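Local coordinates for protein TonB-dependent siderophore receptor (Pseudomonas aeruginosa 39016, PDB 5NEC) that probably takes up iron-loaded siderophores across the outer membrane through a plugged beta-barrel, drawing on energy passed on by TonB, at residues A66-L70 and T118-F122; V108-T114 and T301-S307; G243-A247 and D258-V263; N334-T339 and S372-Y377. One frame throughout, in Å; residues are numbered along the deposited sequence.

Contact 1: A66-L70 and T118-F122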
loop_
_atom_site.group_PDB
_atom_site.type_symbol
_atom_site.label_atom_id
_atom_site.label_comp_id
_atom_site.label_asym_id
_atom_site.label_seq_id
_atom_site.Cartn_x
_atom_site.Cartn_y
_atom_site.Cartn_z
ATOM N N ALA A 66 -0.541 -16.137 1.124
ATOM C CA ALA A 66 -1.967 -16.001 1.487
ATOM C C ALA A 66 -2.317 -14.604 2.029
ATOM O O ALA A 66 -3.157 -14.465 2.905
ATOM C CB ALA A 66 -2.381 -17.089 2.462
ATOM N N ALA A 67 -1.682 -13.580 1.462
ATOM C CA ALA A 67 -1.953 -12.190 1.781
ATOM C C ALA A 67 -3.410 -11.854 1.519
ATOM O O ALA A 67 -3.923 -12.171 0.453
ATOM C CB ALA A 67 -1.062 -11.280 0.943
ATOM N N VAL A 68 -4.066 -11.219 2.491
ATOM C CA VAL A 68 -5.471 -10.794 2.345
ATOM C C VAL A 68 -5.606 -9.279 2.179
ATOM O O VAL A 68 -6.723 -8.766 2.135
ATOM C CB VAL A 68 -6.365 -11.312 3.509
ATOM C CG1 VAL A 68 -6.357 -12.831 3.533
ATOM C CG2 VAL A 68 -5.933 -10.765 4.864
ATOM N N SER A 69 -4.485 -8.568 2.104
ATOM C CA SER A 69 -4.511 -7.119 1.906
ATOM C C SER A 69 -3.221 -6.629 1.286
ATOM O O SER A 69 -2.238 -7.378 1.195
ATOM C CB SER A 69 -4.747 -6.385 3.227
ATOM O OG SER A 69 -3.598 -6.445 4.047
ATOM N N LEU A 70 -3.246 -5.369 0.870
ATOM C CA LEU A 70 -2.084 -4.685 0.280
ATOM C C LEU A 70 -0.916 -4.604 1.243
ATOM O O LEU A 70 0.193 -4.873 0.847
ATOM C CB LEU A 70 -2.475 -3.273 -0.204
ATOM C CG LEU A 70 -1.390 -2.392 -0.822
ATOM C CD1 LEU A 70 -0.770 -3.040 -2.050
ATOM C CD2 LEU A 70 -1.984 -1.045 -1.219
ATOM N N THR A 118 -8.330 1.454 2.846
ATOM C CA THR A 118 -7.619 0.164 3.042
ATOM C C THR A 118 -7.861 -0.772 1.842
ATOM O O THR A 118 -9.003 -1.179 1.567
ATOM C CB THR A 118 -8.068 -0.578 4.338
ATOM O OG1 THR A 118 -8.012 0.306 5.465
ATOM C CG2 THR A 118 -7.197 -1.817 4.604
ATOM N N ARG A 119 -6.786 -1.132 1.156
ATOM C CA ARG A 119 -6.889 -1.809 -0.116
ATOM C C ARG A 119 -6.750 -3.315 -0.004
ATOM O O ARG A 119 -5.901 -3.845 0.704
ATOM C CB ARG A 119 -5.883 -1.247 -1.096
ATOM C CG ARG A 119 -6.259 0.134 -1.537
ATOM C CD ARG A 119 -5.221 0.695 -2.474
ATOM N NE ARG A 119 -5.569 2.064 -2.813
ATOM C CZ ARG A 119 -5.353 3.121 -2.028
ATOM N NH1 ARG A 119 -4.750 3.002 -0.839
ATOM N NH2 ARG A 119 -5.704 4.324 -2.446
ATOM N N GLU A 120 -7.589 -3.983 -0.771
ATOM C CA GLU A 120 -7.742 -5.418 -0.732
ATOM C C GLU A 120 -6.920 -5.915 -1.938
ATOM O O GLU A 120 -6.420 -5.087 -2.689
ATOM C CB GLU A 120 -9.257 -5.687 -0.710
ATOM C CG GLU A 120 -9.764 -7.010 -1.170
ATOM C CD GLU A 120 -9.329 -8.201 -0.349
ATOM O OE1 GLU A 120 -9.792 -8.399 0.791
ATOM O OE2 GLU A 120 -8.560 -8.996 -0.924
ATOM N N ILE A 121 -6.664 -7.220 -2.060
ATOM C CA ILE A 121 -5.872 -7.751 -3.188
ATOM C C ILE A 121 -6.619 -8.708 -4.132
ATOM O O ILE A 121 -6.037 -9.095 -5.137
ATOM C CB ILE A 121 -4.524 -8.409 -2.728
ATOM C CG1 ILE A 121 -4.719 -9.521 -1.680
ATOM C CG2 ILE A 121 -3.588 -7.361 -2.166
ATOM C CD1 ILE A 121 -5.346 -10.798 -2.201
ATOM N N PHE A 122 -7.877 -9.079 -3.834
ATOM C CA PHE A 122 -8.620 -10.080 -4.643
ATOM C C PHE A 122 -8.681 -9.739 -6.135
ATOM O O PHE A 122 -8.637 -10.644 -6.955
ATOM C CB PHE A 122 -10.049 -10.369 -4.109
ATOM C CG PHE A 122 -11.118 -9.389 -4.584
ATOM C CD1 PHE A 122 -11.204 -8.103 -4.042
ATOM C CD2 PHE A 122 -12.045 -9.754 -5.546
ATOM C CE1 PHE A 122 -12.172 -7.201 -4.460
ATOM C CE2 PHE A 122 -13.019 -8.850 -5.977
ATOM C CZ PHE A 122 -13.091 -7.574 -5.429
#
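Ile121 lays its branches along the backbone of Ala67, Val68 and Ser69, while Arg119, two residues earlier, runs beside Leu70: two side chains of one plug-domain loop, each turned to a different part of the other loop. The CB of Ile121 points at the facing segment, and its chi1 of 55° sets CG1 between backbone N and carbonyl carbon, which carries CD1 to the Ala67 carbonyl (CD1 to Ala67 O 3.3 Å). The second branch, CG2, rests on the peptide that follows Ser69, 3.5 Å from Ser69 C. Leu70 and Arg119 lie side by side and point the same way; Leu70 CD2 packs on the aliphatic stem of the arginine, 3.9 Å from Arg119 CD, and Leu149 of strand 146-151 touches both side chains. Between the two backbones Leu70 N donates to Arg119 O at 3.1 Å, a fairly straight bond (167°) that joins the first turn of helix 70-74 to the loop before strand 124-130. Ser69 is the N-cap of that helix, its OG bonded to Asp72 N. Glu120 turns its CB away, but a bend at chi2 (64°) folds the carboxylate back, where OE2 accepts from Ile121 N at 2.8 Å and from Phe122 N through its anti lone pair. Val68 O, another acceptor, lies 3.4 Å from Glu120 OE1 and cannot bond to it. Salt bridges from OE1 to Arg210 and from OE2 to Arg173, on the barrel wall, would offset that crowding, so the carboxylate is probably held ionised, tying plug to barrel.

Contact 2: V108-T114 and T301-S307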
loop_
_atom_site.group_PDB
_atom_site.type_symbol
_atom_site.label_atom_id
_atom_site.label_comp_id
_atom_site.label_asym_id
_atom_site.label_seq_id
_atom_site.Cartn_x
_atom_site.Cartn_y
_atom_site.Cartn_z
ATOM N N VAL A 108 -3.809 2.691 -9.568
ATOM C CA VAL A 108 -4.420 1.463 -10.062
ATOM C C VAL A 108 -4.345 1.541 -11.582
ATOM O O VAL A 108 -4.960 2.428 -12.192
ATOM C CB VAL A 108 -5.875 1.294 -9.576
ATOM C CG1 VAL A 108 -6.535 0.098 -10.258
ATOM C CG2 VAL A 108 -5.912 1.152 -8.051
ATOM N N ASP A 109 -3.563 0.637 -12.181
ATOM C CA ASP A 109 -3.298 0.646 -13.622
ATOM C C ASP A 109 -2.877 2.024 -14.132
ATOM O O ASP A 109 -3.496 2.585 -15.020
ATOM C CB ASP A 109 -4.514 0.141 -14.394
ATOM C CG ASP A 109 -4.918 -1.256 -13.981
ATOM O OD1 ASP A 109 -4.130 -2.196 -14.217
ATOM O OD2 ASP A 109 -6.021 -1.424 -13.407
ATOM N N GLY A 110 -1.845 2.575 -13.512
ATOM C CA GLY A 110 -1.252 3.842 -13.922
ATOM C C GLY A 110 -2.111 5.092 -13.807
ATOM O O GLY A 110 -1.780 6.107 -14.406
ATOM N N VAL A 111 -3.203 5.039 -13.047
ATOM C CA VAL A 111 -4.063 6.212 -12.850
ATOM C C VAL A 111 -4.289 6.398 -11.361
ATOM O O VAL A 111 -4.373 5.409 -10.637
ATOM C CB VAL A 111 -5.413 6.033 -13.583
ATOM C CG1 VAL A 111 -6.333 7.244 -13.360
ATOM C CG2 VAL A 111 -5.174 5.759 -15.063
ATOM N N ARG A 112 -4.374 7.647 -10.903
ATOM C CA ARG A 112 -4.480 7.944 -9.445
ATOM C C ARG A 112 -5.802 7.433 -8.892
ATOM O O ARG A 112 -6.732 7.183 -9.661
ATOM C CB ARG A 112 -4.299 9.433 -9.141
ATOM C CG ARG A 112 -3.570 9.711 -7.800
ATOM C CD ARG A 112 -3.416 11.208 -7.483
ATOM N NE ARG A 112 -2.165 11.824 -7.972
ATOM C CZ ARG A 112 -2.055 13.022 -8.563
ATOM N NH1 ARG A 112 -3.120 13.801 -8.788
ATOM N NH2 ARG A 112 -0.852 13.444 -8.955
ATOM N N ASP A 113 -5.881 7.248 -7.570
ATOM C CA ASP A 113 -7.090 6.682 -6.948
ATOM C C ASP A 113 -7.750 7.558 -5.862
ATOM O O ASP A 113 -7.082 8.306 -5.129
ATOM C CB ASP A 113 -6.761 5.288 -6.400
ATOM C CG ASP A 113 -7.989 4.358 -6.343
ATOM O OD1 ASP A 113 -9.047 4.795 -5.829
ATOM O OD2 ASP A 113 -7.908 3.189 -6.809
ATOM N N THR A 114 -9.075 7.417 -5.790
ATOM C CA THR A 114 -9.957 8.127 -4.854
ATOM C C THR A 114 -9.745 7.716 -3.398
ATOM O O THR A 114 -9.076 8.405 -2.625
ATOM C CB THR A 114 -11.458 7.935 -5.281
ATOM O OG1 THR A 114 -12.314 8.846 -4.574
ATOM C CG2 THR A 114 -11.974 6.485 -5.078
ATOM N N THR A 301 -8.066 6.733 -21.475
ATOM C CA THR A 301 -8.572 6.095 -20.283
ATOM C C THR A 301 -9.406 7.107 -19.519
ATOM O O THR A 301 -8.981 8.240 -19.299
ATOM C CB THR A 301 -7.417 5.595 -19.405
ATOM O OG1 THR A 301 -6.608 4.700 -20.175
ATOM C CG2 THR A 301 -7.934 4.853 -18.148
ATOM N N SER A 302 -10.604 6.688 -19.131
ATOM C CA SER A 302 -11.491 7.495 -18.321
ATOM C C SER A 302 -11.777 6.733 -17.057
ATOM O O SER A 302 -12.140 5.563 -17.119
ATOM C CB SER A 302 -12.789 7.767 -19.068
ATOM O OG SER A 302 -12.484 8.411 -20.282
ATOM N N ARG A 303 -11.596 7.390 -15.913
ATOM C CA ARG A 303 -11.951 6.810 -14.635
ATOM C C ARG A 303 -12.893 7.761 -13.877
ATOM O O ARG A 303 -12.612 8.957 -13.747
ATOM C CB ARG A 303 -10.688 6.481 -13.827
ATOM C CG ARG A 303 -11.000 5.895 -12.456
ATOM C CD ARG A 303 -9.769 5.290 -11.818
ATOM N NE ARG A 303 -9.408 4.041 -12.466
ATOM C CZ ARG A 303 -8.216 3.451 -12.379
ATOM N NH1 ARG A 303 -7.230 3.974 -11.651
ATOM N NH2 ARG A 303 -8.002 2.302 -13.017
ATOM N N TYR A 304 -14.025 7.228 -13.423
ATOM C CA TYR A 304 -14.852 7.871 -12.422
ATOM C C TYR A 304 -14.791 7.027 -11.134
ATOM O O TYR A 304 -15.010 5.814 -11.162
ATOM C CB TYR A 304 -16.298 8.031 -12.887
ATOM C CG TYR A 304 -17.123 8.792 -11.863
ATOM C CD1 TYR A 304 -17.216 10.194 -11.914
ATOM C CD2 TYR A 304 -17.750 8.133 -10.803
ATOM C CE1 TYR A 304 -17.925 10.909 -10.955
ATOM C CE2 TYR A 304 -18.457 8.840 -9.844
ATOM C CZ TYR A 304 -18.550 10.220 -9.922
ATOM O OH TYR A 304 -19.253 10.898 -8.960
ATOM N N GLY A 305 -14.526 7.690 -10.010
ATOM C CA GLY A 305 -14.418 7.039 -8.704
ATOM C C GLY A 305 -15.226 7.755 -7.648
ATOM O O GLY A 305 -15.422 8.947 -7.721
ATOM N N ASN A 306 -15.665 7.014 -6.642
ATOM C CA ASN A 306 -16.570 7.502 -5.616
ATOM C C ASN A 306 -16.300 6.708 -4.330
ATOM O O ASN A 306 -16.449 5.483 -4.331
ATOM C CB ASN A 306 -17.993 7.274 -6.124
ATOM C CG ASN A 306 -19.050 7.552 -5.085
ATOM O OD1 ASN A 306 -18.848 8.357 -4.177
ATOM N ND2 ASN A 306 -20.147 6.825 -5.161
ATOM N N SER A 307 -15.881 7.376 -3.248
ATOM C CA SER A 307 -15.589 6.673 -1.985
ATOM C C SER A 307 -16.175 7.374 -0.771
ATOM O O SER A 307 -16.115 8.581 -0.673
ATOM C CB SER A 307 -14.086 6.449 -1.794
ATOM O OG SER A 307 -13.461 7.656 -1.475
#
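Arg303 reaches inward from the barrel strand 296-316 to a type I' beta turn of the plug, Val108 to Val111, the plug-in-barrel packing that defines TonB-dependent receptors. The tight part is the arginine head. Its NH1 and NH2 both grip one atom, Val108 O: NH1 at 2.8 Å and fairly straight (156°), NH2 at 3.2 Å and more bent, coming from above the carbonyl plane. The oxygen lies in the guanidinium plane, and it also accepts from Val111 N within the turn, so three donors converge on it. Val111 comes from the opposite direction, its CB 3.4 Å from Arg303 NH1, whereas Val108 crosses the arginine at about a right angle. A bend at chi3 (-73°) swings the head off its otherwise extended stem, and Thr285 of the adjacent strand 276-291 accepts from NE, a second fix on its orientation. Asp109, bonded to Ser151, stands near the head without forming a salt bridge.

Looser is the end of the turn, where Val111 CG2 meets Thr301 CG2 at 4.2 Å and Arg112 turns its CB away from the strand. Across the barrel wall, Ser302 and Tyr304 touch a bound C8E detergent molecule. Thr114 makes a second, well-packed point over Gly305 and Asn306, its CG2 4.0 Å from Asn306 N, while its OG1, weakly hydrogen-bonded to Thr341, lies 3.5 Å from Ser307 OG.

Contact 3: G243-A247 and D258-V263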
loop_
_atom_site.group_PDB
_atom_site.type_symbol
_atom_site.label_atom_id
_atom_site.label_comp_id
_atom_site.label_asym_id
_atom_site.label_seq_id
_atom_site.Cartn_x
_atom_site.Cartn_y
_atom_site.Cartn_z
ATOM N N GLY A 243 -5.348 0.154 19.237
ATOM C CA GLY A 243 -3.907 0.121 19.497
ATOM C C GLY A 243 -3.603 0.192 20.991
ATOM O O GLY A 243 -4.494 0.050 21.828
ATOM N N ILE A 244 -2.326 0.421 21.280
ATOM C CA ILE A 244 -1.742 0.318 22.603
ATOM C C ILE A 244 -1.038 1.633 22.853
ATOM O O ILE A 244 -0.273 2.100 21.994
ATOM C CB ILE A 244 -0.716 -0.829 22.648
ATOM C CG1 ILE A 244 -1.363 -2.157 22.229
ATOM C CG2 ILE A 244 -0.065 -0.966 24.030
ATOM C CD1 ILE A 244 -2.523 -2.597 23.106
ATOM N N PRO A 245 -1.299 2.261 24.017
ATOM C CA PRO A 245 -0.654 3.546 24.287
ATOM C C PRO A 245 0.870 3.449 24.496
ATOM O O PRO A 245 1.386 2.422 24.969
ATOM C CB PRO A 245 -1.327 4.015 25.587
ATOM C CG PRO A 245 -1.814 2.771 26.237
ATOM C CD PRO A 245 -2.133 1.807 25.141
ATOM N N TYR A 246 1.566 4.520 24.122
ATOM C CA TYR A 246 2.952 4.726 24.524
ATOM C C TYR A 246 3.001 4.917 26.041
ATOM O O TYR A 246 2.135 5.581 26.631
ATOM C CB TYR A 246 3.567 5.973 23.859
ATOM C CG TYR A 246 3.735 5.871 22.372
ATOM C CD1 TYR A 246 4.437 4.807 21.801
ATOM C CD2 TYR A 246 3.206 6.845 21.514
ATOM C CE1 TYR A 246 4.587 4.711 20.419
ATOM C CE2 TYR A 246 3.370 6.754 20.134
ATOM C CZ TYR A 246 4.055 5.690 19.591
ATOM O OH TYR A 246 4.224 5.583 18.227
ATOM N N ALA A 247 4.017 4.325 26.668
ATOM C CA ALA A 247 4.366 4.667 28.057
ATOM C C ALA A 247 4.666 6.160 28.086
ATOM O O ALA A 247 5.067 6.722 27.057
ATOM C CB ALA A 247 5.564 3.856 28.545
ATOM N N ASP A 258 10.005 7.051 24.449
ATOM C CA ASP A 258 9.039 6.052 24.936
ATOM C C ASP A 258 8.547 5.060 23.868
ATOM O O ASP A 258 8.504 5.369 22.691
ATOM C CB ASP A 258 7.841 6.730 25.602
ATOM C CG ASP A 258 8.095 7.075 27.075
ATOM O OD1 ASP A 258 8.617 6.211 27.839
ATOM O OD2 ASP A 258 7.718 8.196 27.482
ATOM N N LYS A 259 8.189 3.869 24.326
ATOM C CA LYS A 259 7.647 2.803 23.508
ATOM C C LYS A 259 6.304 2.281 24.108
ATOM O O LYS A 259 5.931 2.676 25.206
ATOM C CB LYS A 259 8.690 1.693 23.382
ATOM C CG LYS A 259 9.041 1.007 24.691
ATOM C CD LYS A 259 9.900 -0.218 24.423
ATOM C CE LYS A 259 9.986 -1.144 25.621
ATOM N NZ LYS A 259 9.975 -2.562 25.130
ATOM N N PRO A 260 5.573 1.411 23.376
ATOM C CA PRO A 260 4.265 1.010 23.894
ATOM C C PRO A 260 4.332 0.367 25.259
ATOM O O PRO A 260 5.270 -0.338 25.541
ATOM C CB PRO A 260 3.762 0.001 22.852
ATOM C CG PRO A 260 4.413 0.433 21.597
ATOM C CD PRO A 260 5.781 0.900 22.012
ATOM N N VAL A 261 3.341 0.628 26.095
ATOM C CA VAL A 261 3.229 -0.070 27.389
ATOM C C VAL A 261 3.177 -1.591 27.193
ATOM O O VAL A 261 2.766 -2.060 26.149
ATOM C CB VAL A 261 2.037 0.405 28.239
ATOM C CG1 VAL A 261 2.183 1.882 28.578
ATOM C CG2 VAL A 261 0.707 0.139 27.543
ATOM N N ASN A 262 3.632 -2.335 28.193
ATOM C CA ASN A 262 3.559 -3.783 28.197
ATOM C C ASN A 262 2.347 -4.227 29.020
ATOM O O ASN A 262 2.354 -4.162 30.235
ATOM C CB ASN A 262 4.855 -4.383 28.721
ATOM C CG ASN A 262 4.921 -5.889 28.537
ATOM O OD1 ASN A 262 4.574 -6.421 27.478
ATOM N ND2 ASN A 262 5.366 -6.593 29.577
ATOM N N VAL A 263 1.301 -4.650 28.324
ATOM C CA VAL A 263 0.055 -5.120 28.913
ATOM C C VAL A 263 -0.301 -6.449 28.255
ATOM O O VAL A 263 0.404 -6.917 27.367
ATOM C CB VAL A 263 -1.087 -4.091 28.711
ATOM C CG1 VAL A 263 -0.798 -2.795 29.478
ATOM C CG2 VAL A 263 -1.345 -3.791 27.235
#
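The backbones meet in a single bridge, Tyr246 with Pro260, the end-to-end directions of 244-247 and 258-263 lying 126° apart, and two hydrogen bonds flank it: Val261 N to Pro245 O at 2.9 Å, nearly along the C=O axis, and Ala247 N to Lys259 O, also 2.9 Å. Pro260 CA adds a CH...O contact to the same Pro245 oxygen. Val261 spreads its methyls over the other segment. With chi1 at -62° CG1 stands anti to the carbonyl carbon and settles against Ala247, 3.6 Å from Ala247 CA; CG2 goes to Pro245 CG and to Ile244 CG2, the latter at 3.8 Å, meeting each side chain obliquely. Ile244 CG2 also touches Pro260 CB. Tyr246 stands with its ring edge towards the Lys259-Pro260 peptide, CD1 being 3.9 Å from Pro260 N, and it sends its hydroxyl on to Tyr712 O. Phe708 and Ala717 pack on Pro260 from the neighbouring strands, and the bridge folds the later part of the 225-238 to 276-291 connection back on strand 244-245, the edge of a small sheet with 716-719 and 708-711. At one end Asp258 turns its carboxylate to the Ala247 carbonyl, Asp258 OD2 lying 3.1 Å from Ala247 O. Both are acceptors and cannot bond to each other. OD1 is hydrogen-bonded to Ser249 OG. Arg252 resolves the conflict: its NE makes a salt bridge to Asp258 OD2 and its NH2 a hydrogen bond to Ala247 O, so one guanidinium serves both oxygens and would stabilise the charged aspartate.

Contact 4: N334-T339 and S372-Y377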
loop_
_atom_site.group_PDB
_atom_site.type_symbol
_atom_site.label_atom_id
_atom_site.label_comp_id
_atom_site.label_asym_id
_atom_site.label_seq_id
_atom_site.Cartn_x
_atom_site.Cartn_y
_atom_site.Cartn_z
ATOM N N ASN A 334 -12.640 10.474 14.986
ATOM C CA ASN A 334 -13.602 10.163 13.940
ATOM C C ASN A 334 -13.325 10.886 12.643
ATOM O O ASN A 334 -12.607 11.893 12.598
ATOM C CB ASN A 334 -15.025 10.483 14.402
ATOM C CG ASN A 334 -15.290 11.962 14.484
ATOM O OD1 ASN A 334 -15.484 12.624 13.469
ATOM N ND2 ASN A 334 -15.326 12.491 15.691
ATOM N N ARG A 335 -13.929 10.351 11.586
ATOM C CA ARG A 335 -13.915 10.986 10.283
ATOM C C ARG A 335 -15.098 10.511 9.431
ATOM O O ARG A 335 -15.394 9.312 9.358
ATOM C CB ARG A 335 -12.609 10.706 9.569
ATOM C CG ARG A 335 -12.426 11.584 8.338
ATOM C CD ARG A 335 -11.007 11.591 7.793
ATOM N NE ARG A 335 -10.301 10.327 8.030
ATOM C CZ ARG A 335 -10.575 9.158 7.441
ATOM N NH1 ARG A 335 -11.571 9.027 6.562
ATOM N NH2 ARG A 335 -9.854 8.099 7.767
ATOM N N VAL A 336 -15.788 11.477 8.836
ATOM C CA VAL A 336 -16.789 11.225 7.821
ATOM C C VAL A 336 -16.321 11.923 6.557
ATOM O O VAL A 336 -16.055 13.122 6.568
ATOM C CB VAL A 336 -18.174 11.722 8.227
ATOM C CG1 VAL A 336 -19.170 11.418 7.121
ATOM C CG2 VAL A 336 -18.579 11.068 9.555
ATOM N N SER A 337 -16.229 11.164 5.477
ATOM C CA SER A 337 -15.584 11.640 4.284
ATOM C C SER A 337 -16.288 11.129 3.022
ATOM O O SER A 337 -16.689 9.979 2.979
ATOM C CB SER A 337 -14.145 11.166 4.340
ATOM O OG SER A 337 -13.410 11.554 3.204
ATOM N N THR A 338 -16.468 11.991 2.018
ATOM C CA THR A 338 -16.908 11.555 0.683
ATOM C C THR A 338 -15.994 12.147 -0.350
ATOM O O THR A 338 -15.683 13.324 -0.281
ATOM C CB THR A 338 -18.360 11.961 0.342
ATOM O OG1 THR A 338 -19.241 11.360 1.282
ATOM C CG2 THR A 338 -18.776 11.465 -1.059
ATOM N N THR A 339 -15.572 11.339 -1.312
ATOM C CA THR A 339 -14.688 11.809 -2.365
ATOM C C THR A 339 -15.170 11.307 -3.719
ATOM O O THR A 339 -15.582 10.164 -3.860
ATOM C CB THR A 339 -13.221 11.373 -2.123
ATOM O OG1 THR A 339 -12.780 11.879 -0.862
ATOM C CG2 THR A 339 -12.301 11.939 -3.158
ATOM N N SER A 372 -13.905 16.677 -2.589
ATOM C CA SER A 372 -13.925 16.009 -1.292
ATOM C C SER A 372 -14.761 16.789 -0.293
ATOM O O SER A 372 -14.811 18.012 -0.329
ATOM C CB SER A 372 -12.517 15.725 -0.773
ATOM O OG SER A 372 -11.895 16.893 -0.344
ATOM N N LYS A 373 -15.437 16.051 0.573
ATOM C CA LYS A 373 -16.236 16.612 1.643
ATOM C C LYS A 373 -15.766 15.967 2.927
ATOM O O LYS A 373 -15.945 14.773 3.083
ATOM C CB LYS A 373 -17.709 16.306 1.405
ATOM C CG LYS A 373 -18.201 16.844 0.082
ATOM C CD LYS A 373 -19.724 16.732 -0.052
ATOM C CE LYS A 373 -20.301 17.769 -1.030
ATOM N NZ LYS A 373 -20.730 17.167 -2.331
ATOM N N ARG A 374 -15.160 16.750 3.823
ATOM C CA ARG A 374 -14.721 16.245 5.136
ATOM C C ARG A 374 -15.629 16.769 6.256
ATOM O O ARG A 374 -15.742 17.964 6.453
ATOM C CB ARG A 374 -13.242 16.583 5.408
ATOM C CG ARG A 374 -12.688 15.840 6.649
ATOM C CD ARG A 374 -11.223 16.081 7.021
ATOM N NE ARG A 374 -10.872 17.505 7.178
ATOM C CZ ARG A 374 -11.052 18.259 8.271
ATOM N NH1 ARG A 374 -11.609 17.768 9.380
ATOM N NH2 ARG A 374 -10.676 19.544 8.246
ATOM N N ASP A 375 -16.287 15.869 6.975
ATOM C CA ASP A 375 -17.116 16.225 8.135
ATOM C C ASP A 375 -16.667 15.358 9.331
ATOM O O ASP A 375 -15.588 14.812 9.308
ATOM C CB ASP A 375 -18.605 16.040 7.789
ATOM C CG ASP A 375 -19.550 16.861 8.715
ATOM O OD1 ASP A 375 -19.325 18.074 8.892
ATOM O OD2 ASP A 375 -20.521 16.286 9.275
ATOM N N GLY A 376 -17.468 15.263 10.382
ATOM C CA GLY A 376 -17.163 14.426 11.524
ATOM C C GLY A 376 -18.333 14.345 12.484
ATOM O O GLY A 376 -19.451 14.681 12.120
ATOM N N TYR A 377 -18.060 13.894 13.706
ATOM C CA TYR A 377 -19.041 13.768 14.770
ATOM C C TYR A 377 -18.623 14.640 15.957
ATOM O O TYR A 377 -17.466 14.968 16.094
ATOM C CB TYR A 377 -19.141 12.319 15.257
ATOM C CG TYR A 377 -19.686 11.336 14.261
ATOM C CD1 TYR A 377 -21.069 11.151 14.105
ATOM C CD2 TYR A 377 -18.833 10.565 13.479
ATOM C CE1 TYR A 377 -21.584 10.243 13.188
ATOM C CE2 TYR A 377 -19.334 9.653 12.557
ATOM C CZ TYR A 377 -20.709 9.502 12.411
ATOM O OH TYR A 377 -21.185 8.581 11.512
#
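An antiparallel pairing within a beta hairpin of the outer-membrane beta-barrel joins strand 327-354 to strand 357-379, their axes here 4.7 Å apart and 175° between directions. Val336 with Asp375 and Thr338 with Lys373 are the hydrogen-bonded pairs; Ser337 with Arg374 and Thr339 with Ser372 are the non-hydrogen-bonded ones, their side chains on the other face. The bonds are uneven: Asp375 N to Val336 O measures 2.8 Å, but the return bond, Val336 N to Asp375 O, is weak at 3.4 Å. At Gly376 the strand is interrupted, and side chains take over from the backbone. Val336 CG2 presses on Tyr377 at CE2, 3.4 Å away, the two side chains crossing at about a right angle, while Arg421 touches both. The Tyr377 hydroxyl is bonded to Asp310 of strand 296-316, so the ring spans the pair and reaches the strand on the far side of 327-354. The Asp375 carboxylate takes a salt bridge from Arg421, the last residue of strand 419-421, and the backbone N-H groups of Tyr423 and Ala424.

Here the Asn334 amide, not the backbone, pairs with Tyr377. A chi1 of 72° brings it over the Tyr377 backbone, with amide and ring planes 81° apart and Asn334 CG at the ring edge. ND2, bonded also to Gln332, reaches Tyr377 O at 3.3 Å. The shorter bond of the two is taken by Asn334 OD1, met from above its carbonyl plane by Tyr377 N at 2.9 Å.

In the fold
The four contacts lead from two plug loops to the barrel wall and its loops. Contacts 1 and 2 lie with centres about 18 Å apart and interleave along the chain; Arg119 NH2 of contact 1 touches Asp113 CB of contact 2 at 4.2 Å. Contact 2 also touches contact 4, whose centre is about 20 Å away: strands 296-316 and 327-354 are neighbours, Ser307 N lying 2.9 Å from Thr339 O in a probable hydrogen bond, and Thr114 of the plug packs on Thr339. Contact 3 stands apart, its centre about 38 Å from that of contact 2. A bound C8E, a detergent molecule and not a substrate, lies about 7 Å from the Arg303 side chain.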